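Salmonella plasmid virulence: SpvB (Salmonella typhimurium, PDB 6P0X) is a virulence effector that probably ADP-ribosylates host actin on arginine, represented here by its N-terminal domain of unknown function. Local coordinates at residues P21-R26 against M291-P296; R248-Q253 against L285-L290. All coordinates share one frame; numbering follows the deposited sequence.

Interaction 1: residues P21-R26 against M291-P296; sequences PISAER and MFHHFP
The imidazole of His293 meets Ser23 edge-on: Ser23 OG lies in the ring plane, 2.9 Å from His293 NE2, in a hydrogen bond for which either partner could be the donor. Phe239 packs edge-to-face with the same imidazole, and His293 CB sits in plane at the rim of the Phe295 ring. The serine hydroxyl is turned to the side of its own backbone N, anti to the carbonyl carbon (chi1 -53°), and it also rests 3.4 Å from Met291 CG. This is loop-against-strand packing at the surface of a β-rich domain: the irregular stretch after strand 16-19 runs past strand 288-293, whose backbone is hydrogen-bonded to strands 237-244 and 304-314. Met291 supplies most of the strand's contact area. Its CG is anti to the backbone N (chi1 -170°), and the chain then bends, which lays the sulfur alongside the loop. Met291 SD takes a weak but nearly straight hydrogen bond from Ser23 N (3.6 Å, 172°), while Met291 CG comes to 3.2 Å from Pro21 O. Tyr216, on strand 215-218, touches both Ile22 and Met291, and its hydroxyl hydrogen-bonds to Ser23 O.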
ATOM      1  N   PRO A  21       5.618 -16.069  -0.380  1.00 43.80           N
ATOM      2  CA  PRO A  21       7.016 -16.550  -0.327  1.00 44.12           C
ATOM      3  C   PRO A  21       8.005 -15.431  -0.021  1.00 42.70           C
ATOM      4  O   PRO A  21       8.838 -15.034  -0.840  1.00 47.54           O
ATOM      5  CB  PRO A  21       7.207 -17.148  -1.724  1.00 43.85           C
ATOM      6  CG  PRO A  21       6.309 -16.342  -2.605  1.00 40.55           C
ATOM      7  CD  PRO A  21       5.150 -15.870  -1.764  1.00 43.29           C
ATOM      8  N   ILE A  22       7.916 -14.895   1.191  1.00 40.04           N
ATOM      9  CA  ILE A  22       8.736 -13.760   1.603  1.00 40.17           C
ATOM     10  C   ILE A  22      10.026 -14.280   2.226  1.00 38.80           C
ATOM     11  O   ILE A  22       9.996 -15.000   3.229  1.00 41.58           O
ATOM     12  CB  ILE A  22       7.980 -12.855   2.586  1.00 39.33           C
ATOM     13  CG1 ILE A  22       6.776 -12.210   1.899  1.00 32.43           C
ATOM     14  CG2 ILE A  22       8.910 -11.797   3.157  1.00 33.67           C
ATOM     15  CD1 ILE A  22       5.816 -11.544   2.857  1.00 31.18           C
ATOM     16  N   SER A  23      11.159 -13.903   1.643  1.00 44.40           N
ATOM     17  CA  SER A  23      12.450 -14.178   2.259  1.00 43.30           C
ATOM     18  C   SER A  23      12.605 -13.315   3.505  1.00 57.85           C
ATOM     19  O   SER A  23      12.628 -12.084   3.413  1.00 58.72           O
ATOM     20  CB  SER A  23      13.575 -13.901   1.268  1.00 46.07           C
ATOM     21  OG  SER A  23      13.355 -14.589   0.051  1.00 54.11           O
ATOM     22  N   ALA A  24      12.699 -13.957   4.671  1.00 62.78           N
ATOM     23  CA  ALA A  24      12.686 -13.247   5.946  1.00 68.68           C
ATOM     24  C   ALA A  24      13.807 -13.718   6.863  1.00 74.69           C
ATOM     25  O   ALA A  24      13.696 -13.616   8.088  1.00 82.42           O
ATOM     26  CB  ALA A  24      11.334 -13.400   6.641  1.00 66.97           C
ATOM     27  N   GLU A  25      14.895 -14.230   6.285  1.00 80.86           N
ATOM     28  CA  GLU A  25      16.028 -14.684   7.083  1.00 76.62           C
ATOM     29  C   GLU A  25      16.984 -13.554   7.443  1.00 87.96           C
ATOM     30  O   GLU A  25      17.800 -13.720   8.355  1.00 84.66           O
ATOM     31  CB  GLU A  25      16.791 -15.782   6.340  1.00 75.42           C
ATOM     32  N   ARG A  26      16.904 -12.416   6.754  1.00 97.81           N
ATOM     33  CA  ARG A  26      17.801 -11.285   6.985  1.00105.41           C
ATOM     34  C   ARG A  26      17.128 -10.164   7.771  1.00106.12           C
ATOM     35  O   ARG A  26      17.345  -8.982   7.489  1.00111.89           O
ATOM     36  CB  ARG A  26      18.338 -10.758   5.657  1.00105.76           C
ATOM     37  N   MET A 291       9.128 -13.569  -5.651  1.00 36.24           N
ATOM     38  CA  MET A 291      10.212 -13.179  -4.755  1.00 43.00           C
ATOM     39  C   MET A 291      11.502 -13.065  -5.558  1.00 47.30           C
ATOM     40  O   MET A 291      11.929 -14.038  -6.189  1.00 47.61           O
ATOM     41  CB  MET A 291      10.368 -14.191  -3.619  1.00 40.67           C
ATOM     42  CG  MET A 291      11.311 -13.752  -2.509  1.00 42.34           C
ATOM     43  SD  MET A 291      10.716 -12.318  -1.594  1.00 41.99           S
ATOM     44  CE  MET A 291      12.115 -11.209  -1.748  1.00 41.67           C
ATOM     45  N   PHE A 292      12.118 -11.881  -5.544  1.00 48.16           N
ATOM     46  CA  PHE A 292      13.352 -11.624  -6.275  1.00 46.85           C
ATOM     47  C   PHE A 292      14.468 -11.243  -5.311  1.00 46.34           C
ATOM     48  O   PHE A 292      14.249 -10.482  -4.361  1.00 42.39           O
ATOM     49  CB  PHE A 292      13.174 -10.497  -7.302  1.00 43.94           C
ATOM     50  CG  PHE A 292      12.473 -10.918  -8.566  1.00 45.56           C
ATOM     51  CD1 PHE A 292      13.194 -11.411  -9.641  1.00 45.67           C
ATOM     52  CD2 PHE A 292      11.097 -10.791  -8.689  1.00 45.78           C
ATOM     53  CE1 PHE A 292      12.556 -11.789 -10.810  1.00 43.96           C
ATOM     54  CE2 PHE A 292      10.452 -11.165  -9.856  1.00 42.99           C
ATOM     55  CZ  PHE A 292      11.184 -11.664 -10.918  1.00 44.91           C
ATOM     56  N   HIS A 293      15.664 -11.764  -5.571  1.00 49.90           N
ATOM     57  CA  HIS A 293      16.877 -11.353  -4.883  1.00 54.54           C
ATOM     58  C   HIS A 293      17.752 -10.553  -5.840  1.00 58.80           C
ATOM     59  O   HIS A 293      17.706 -10.749  -7.058  1.00 62.23           O
ATOM     60  CB  HIS A 293      17.658 -12.560  -4.353  1.00 56.22           C
ATOM     61  CG  HIS A 293      16.952 -13.313  -3.269  1.00 54.93           C
ATOM     62  ND1 HIS A 293      17.500 -14.416  -2.650  1.00 53.54           N
ATOM     63  CD2 HIS A 293      15.740 -13.125  -2.694  1.00 51.84           C
ATOM     64  CE1 HIS A 293      16.659 -14.874  -1.741  1.00 51.67           C
ATOM     65  NE2 HIS A 293      15.582 -14.109  -1.747  1.00 50.52           N
ATOM     66  N   HIS A 294      18.570  -9.657  -5.277  1.00 57.51           N
ATOM     67  CA  HIS A 294      19.398  -8.737  -6.063  1.00 60.97           C
ATOM     68  C   HIS A 294      20.827  -8.804  -5.532  1.00 66.72           C
ATOM     69  O   HIS A 294      21.272  -7.940  -4.774  1.00 72.93           O
ATOM     70  CB  HIS A 294      18.842  -7.315  -6.013  1.00 56.20           C
ATOM     71  CG  HIS A 294      17.402  -7.216  -6.406  1.00 58.79           C
ATOM     72  ND1 HIS A 294      16.991  -7.164  -7.720  1.00 59.94           N
ATOM     73  CD2 HIS A 294      16.275  -7.160  -5.657  1.00 55.30           C
ATOM     74  CE1 HIS A 294      15.673  -7.082  -7.765  1.00 52.55           C
ATOM     75  NE2 HIS A 294      15.214  -7.077  -6.526  1.00 53.44           N
ATOM     76  N   PHE A 295      21.550  -9.841  -5.949  1.00 70.28           N
ATOM     77  CA  PHE A 295      22.946 -10.056  -5.583  1.00 74.59           C
ATOM     78  C   PHE A 295      23.769 -10.180  -6.862  1.00 76.72           C
ATOM     79  O   PHE A 295      24.241 -11.271  -7.210  1.00 80.93           O
ATOM     80  CB  PHE A 295      23.103 -11.294  -4.702  1.00 74.40           C
ATOM     81  CG  PHE A 295      22.471 -11.165  -3.343  1.00 75.79           C
ATOM     82  CD1 PHE A 295      21.118 -11.409  -3.160  1.00 74.62           C
ATOM     83  CD2 PHE A 295      23.238 -10.810  -2.243  1.00 73.58           C
ATOM     84  CE1 PHE A 295      20.542 -11.293  -1.906  1.00 69.50           C
ATOM     85  CE2 PHE A 295      22.669 -10.694  -0.988  1.00 71.98           C
ATOM     86  CZ  PHE A 295      21.319 -10.935  -0.819  1.00 69.70           C
ATOM     87  N   PRO A 296      23.958  -9.074  -7.587  1.00 81.25           N
ATOM     88  CA  PRO A 296      24.616  -9.159  -8.902  1.00 87.05           C
ATOM     89  C   PRO A 296      26.051  -9.653  -8.850  1.00 95.19           C
ATOM     90  O   PRO A 296      26.491 -10.340  -9.782  1.00 94.25           O
ATOM     91  CB  PRO A 296      24.535  -7.717  -9.423  1.00 85.71           C
ATOM     92  CG  PRO A 296      24.463  -6.879  -8.191  1.00 85.15           C
ATOM     93  CD  PRO A 296      23.669  -7.682  -7.199  1.00 85.58           C
TER

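Interaction 2: residues R248-Q253 against L285-L290; sequences RGVDPQ and LCRQVL
Gln288 reaches across to Gly249 with the one hydrogen bond that joins the two segments: Gln288 NE2 donates to Gly249 O over 2.8 Å, with an N-H...O angle of 147°. The donor approaches from above the carbonyl plane, and the oxygen is tilted from the plane of the glutamine amide. Gln288 CG occupies the position between its backbone N and carbonyl carbon (chi1 50°), and the chain beyond runs extended, carrying the amide out to the loop. That amide has further partners: Gln288 NE2 also hydrogen-bonds to Asp244 OD1, and Gln288 OE1 accepts from Arg308 NE, which together should fix its rotation. Gly249 itself has a positive phi (93°), a backbone conformation in which the carbonyl oxygen of the residue before leaves little room for a CB.

The nonpolar contacts lie to either side of this bond. Val250 CG1 packs 3.6 Å from Arg287 CB, the two side chains meeting at a slant. At the other end, the aliphatic part of Arg248 touches Leu290, Arg248 CD lying 3.7 Å from Leu290 CD1.

Charged groups of both arginines lead elsewhere. Arg248 NH2 forms a salt bridge with Asp244 OD2, and Arg287 NH1 one with Glu315 OE1. Within its own segment, Arg287 NE also donates to Leu285 O, 2.9 Å away and in the guanidinium plane.

Arg287 and Gln288 together face Asp244 in a classic beta bulge, where strand 288-293 sets off between strands 237-244 and 304-314; the loop that follows strand 237-244 folds back over this beginning.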
ATOM      1  N   ARG A 248       3.409  -9.993 -16.467  1.00 44.92           N
ATOM      2  CA  ARG A 248       4.555 -10.864 -16.698  1.00 43.05           C
ATOM      3  C   ARG A 248       4.180 -12.220 -17.285  1.00 47.35           C
ATOM      4  O   ARG A 248       5.078 -13.016 -17.577  1.00 49.46           O
ATOM      5  CB  ARG A 248       5.325 -11.063 -15.391  1.00 38.24           C
ATOM      6  CG  ARG A 248       6.162  -9.859 -14.990  1.00 37.89           C
ATOM      7  CD  ARG A 248       6.457  -9.867 -13.504  1.00 37.62           C
ATOM      8  NE  ARG A 248       7.088  -8.624 -13.067  1.00 45.22           N
ATOM      9  CZ  ARG A 248       6.422  -7.575 -12.596  1.00 44.33           C
ATOM     10  NH1 ARG A 248       7.076  -6.484 -12.224  1.00 42.26           N
ATOM     11  NH2 ARG A 248       5.100  -7.614 -12.497  1.00 45.20           N
ATOM     12  N   GLY A 249       2.893 -12.503 -17.471  1.00 50.34           N
ATOM     13  CA  GLY A 249       2.479 -13.802 -17.970  1.00 46.56           C
ATOM     14  C   GLY A 249       2.168 -14.785 -16.860  1.00 52.66           C
ATOM     15  O   GLY A 249       2.839 -14.794 -15.824  1.00 46.75           O
ATOM     16  N   VAL A 250       1.148 -15.619 -17.061  1.00 56.11           N
ATOM     17  CA  VAL A 250       0.697 -16.564 -16.045  1.00 56.61           C
ATOM     18  C   VAL A 250       0.946 -18.004 -16.464  1.00 57.92           C
ATOM     19  O   VAL A 250       0.417 -18.929 -15.837  1.00 51.03           O
ATOM     20  CB  VAL A 250      -0.785 -16.347 -15.697  1.00 46.42           C
ATOM     21  CG1 VAL A 250      -1.001 -14.945 -15.157  1.00 39.10           C
ATOM     22  CG2 VAL A 250      -1.663 -16.599 -16.918  1.00 43.39           C
ATOM     23  N   ASP A 251       1.733 -18.219 -17.510  1.00 64.49           N
ATOM     24  CA  ASP A 251       2.053 -19.570 -17.956  1.00 62.86           C
ATOM     25  C   ASP A 251       2.995 -20.213 -16.945  1.00 60.67           C
ATOM     26  O   ASP A 251       4.074 -19.664 -16.684  1.00 60.36           O
ATOM     27  CB  ASP A 251       2.693 -19.525 -19.347  1.00 67.37           C
ATOM     28  CG  ASP A 251       2.840 -20.904 -19.988  1.00 70.30           C
ATOM     29  OD1 ASP A 251       2.851 -21.923 -19.266  1.00 69.04           O
ATOM     30  OD2 ASP A 251       2.957 -20.964 -21.232  1.00 69.30           O
ATOM     31  N   PRO A 252       2.632 -21.348 -16.339  1.00 64.90           N
ATOM     32  CA  PRO A 252       3.550 -21.989 -15.385  1.00 62.52           C
ATOM     33  C   PRO A 252       4.817 -22.515 -16.034  1.00 68.33           C
ATOM     34  O   PRO A 252       5.790 -22.784 -15.319  1.00 70.71           O
ATOM     35  CB  PRO A 252       2.708 -23.126 -14.792  1.00 54.84           C
ATOM     36  CG  PRO A 252       1.670 -23.405 -15.826  1.00 54.90           C
ATOM     37  CD  PRO A 252       1.356 -22.076 -16.453  1.00 60.44           C
ATOM     38  N   GLN A 253       4.837 -22.677 -17.358  1.00 69.95           N
ATOM     39  CA  GLN A 253       6.034 -23.164 -18.033  1.00 79.40           C
ATOM     40  C   GLN A 253       7.054 -22.056 -18.271  1.00 78.49           C
ATOM     41  O   GLN A 253       8.259 -22.328 -18.304  1.00 83.19           O
ATOM     42  CB  GLN A 253       5.660 -23.808 -19.371  1.00 82.48           C
ATOM     43  CG  GLN A 253       4.628 -24.919 -19.274  1.00 79.75           C
ATOM     44  CD  GLN A 253       4.285 -25.520 -20.628  1.00 88.55           C
ATOM     45  OE1 GLN A 253       5.069 -25.440 -21.575  1.00 94.36           O
ATOM     46  NE2 GLN A 253       3.106 -26.124 -20.725  1.00 88.57           N
ATOM     47  N   LEU A 285      -6.703  -8.106 -11.305  1.00 30.41           N
ATOM     48  CA  LEU A 285      -6.605  -9.221 -10.375  1.00 29.44           C
ATOM     49  C   LEU A 285      -5.137  -9.572 -10.223  1.00 30.91           C
ATOM     50  O   LEU A 285      -4.426  -9.709 -11.225  1.00 31.77           O
ATOM     51  CB  LEU A 285      -7.365 -10.453 -10.869  1.00 25.70           C
ATOM     52  CG  LEU A 285      -8.872 -10.543 -10.694  1.00 37.63           C
ATOM     53  CD1 LEU A 285      -9.416 -11.568 -11.674  1.00 36.02           C
ATOM     54  CD2 LEU A 285      -9.212 -10.930  -9.265  1.00 28.24           C
ATOM     55  N   CYS A 286      -4.682  -9.714  -8.985  1.00 26.90           N
ATOM     56  CA  CYS A 286      -3.315 -10.165  -8.768  1.00 33.34           C
ATOM     57  C   CYS A 286      -3.204 -11.629  -9.176  1.00 34.38           C
ATOM     58  O   CYS A 286      -3.865 -12.498  -8.597  1.00 32.03           O
ATOM     59  CB  CYS A 286      -2.895  -9.973  -7.316  1.00 26.96           C
ATOM     60  SG  CYS A 286      -1.246 -10.639  -6.971  1.00 30.25           S
ATOM     61  N   ARG A 287      -2.373 -11.897 -10.179  1.00 30.91           N
ATOM     62  CA  ARG A 287      -2.215 -13.254 -10.676  1.00 35.57           C
ATOM     63  C   ARG A 287      -1.077 -13.998  -9.998  1.00 35.63           C
ATOM     64  O   ARG A 287      -1.112 -15.233  -9.937  1.00 31.26           O
ATOM     65  CB  ARG A 287      -1.974 -13.246 -12.189  1.00 30.48           C
ATOM     66  CG  ARG A 287      -2.929 -12.365 -12.977  1.00 32.91           C
ATOM     67  CD  ARG A 287      -4.380 -12.708 -12.684  1.00 29.58           C
ATOM     68  NE  ARG A 287      -5.285 -11.692 -13.213  1.00 41.30           N
ATOM     69  CZ  ARG A 287      -6.143 -11.893 -14.208  1.00 42.74           C
ATOM     70  NH1 ARG A 287      -6.230 -13.084 -14.786  1.00 34.58           N
ATOM     71  NH2 ARG A 287      -6.925 -10.902 -14.618  1.00 36.05           N
ATOM     72  N   GLN A 288      -0.072 -13.289  -9.484  1.00 34.77           N
ATOM     73  CA  GLN A 288       1.051 -14.002  -8.885  1.00 30.19           C
ATOM     74  C   GLN A 288       1.813 -13.089  -7.937  1.00 38.87           C
ATOM     75  O   GLN A 288       1.738 -11.859  -8.022  1.00 39.62           O
ATOM     76  CB  GLN A 288       1.990 -14.562  -9.959  1.00 32.17           C
ATOM     77  CG  GLN A 288       2.398 -13.533 -10.990  1.00 36.59           C
ATOM     78  CD  GLN A 288       3.026 -14.144 -12.226  1.00 41.99           C
ATOM     79  OE1 GLN A 288       3.707 -15.170 -12.156  1.00 45.13           O
ATOM     80  NE2 GLN A 288       2.786 -13.521 -13.374  1.00 38.63           N
ATOM     81  N   VAL A 289       2.533 -13.720  -7.014  1.00 29.93           N
ATOM     82  CA  VAL A 289       3.419 -13.036  -6.078  1.00 36.74           C
ATOM     83  C   VAL A 289       4.811 -13.637  -6.242  1.00 43.94           C
ATOM     84  O   VAL A 289       5.003 -14.838  -6.026  1.00 42.49           O
ATOM     85  CB  VAL A 289       2.926 -13.158  -4.625  1.00 35.02           C
ATOM     86  CG1 VAL A 289       3.806 -12.341  -3.694  1.00 28.47           C
ATOM     87  CG2 VAL A 289       1.472 -12.704  -4.510  1.00 27.16           C
ATOM     88  N   LEU A 290       5.778 -12.807  -6.619  1.00 32.08           N
ATOM     89  CA  LEU A 290       7.115 -13.264  -6.971  1.00 38.51           C
ATOM     90  C   LEU A 290       8.132 -12.745  -5.964  1.00 34.43           C
ATOM     91  O   LEU A 290       8.019 -11.613  -5.484  1.00 34.98           O
ATOM     92  CB  LEU A 290       7.492 -12.793  -8.379  1.00 38.70           C
ATOM     93  CG  LEU A 290       6.357 -12.840  -9.403  1.00 38.49           C
ATOM     94  CD1 LEU A 290       6.790 -12.190 -10.700  1.00 41.02           C
ATOM     95  CD2 LEU A 290       5.898 -14.274  -9.646  1.00 44.51           C
TER

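In the fold
From the N terminus, the chain leaves strand 16-19 into the loop 21-26, which interaction 1 joins to the far end of strand 288-293, closing a loop of 264 residues that takes in most of the modelled domain. Interaction 2 falls within that span: the loop 248-253, after strand 237-244, returns to the start of the same strand, with only 31 residues between. The two contacts therefore nest and do not cross. The centres of the two contacts are about 18 Å apart, and both use strand 288-293; they touch where Pro21 CG lies 4.0 Å from Val289 O. Strand 288-293 thus ties the N-terminal loop and the loop after strand 237-244 to the C-terminal strands.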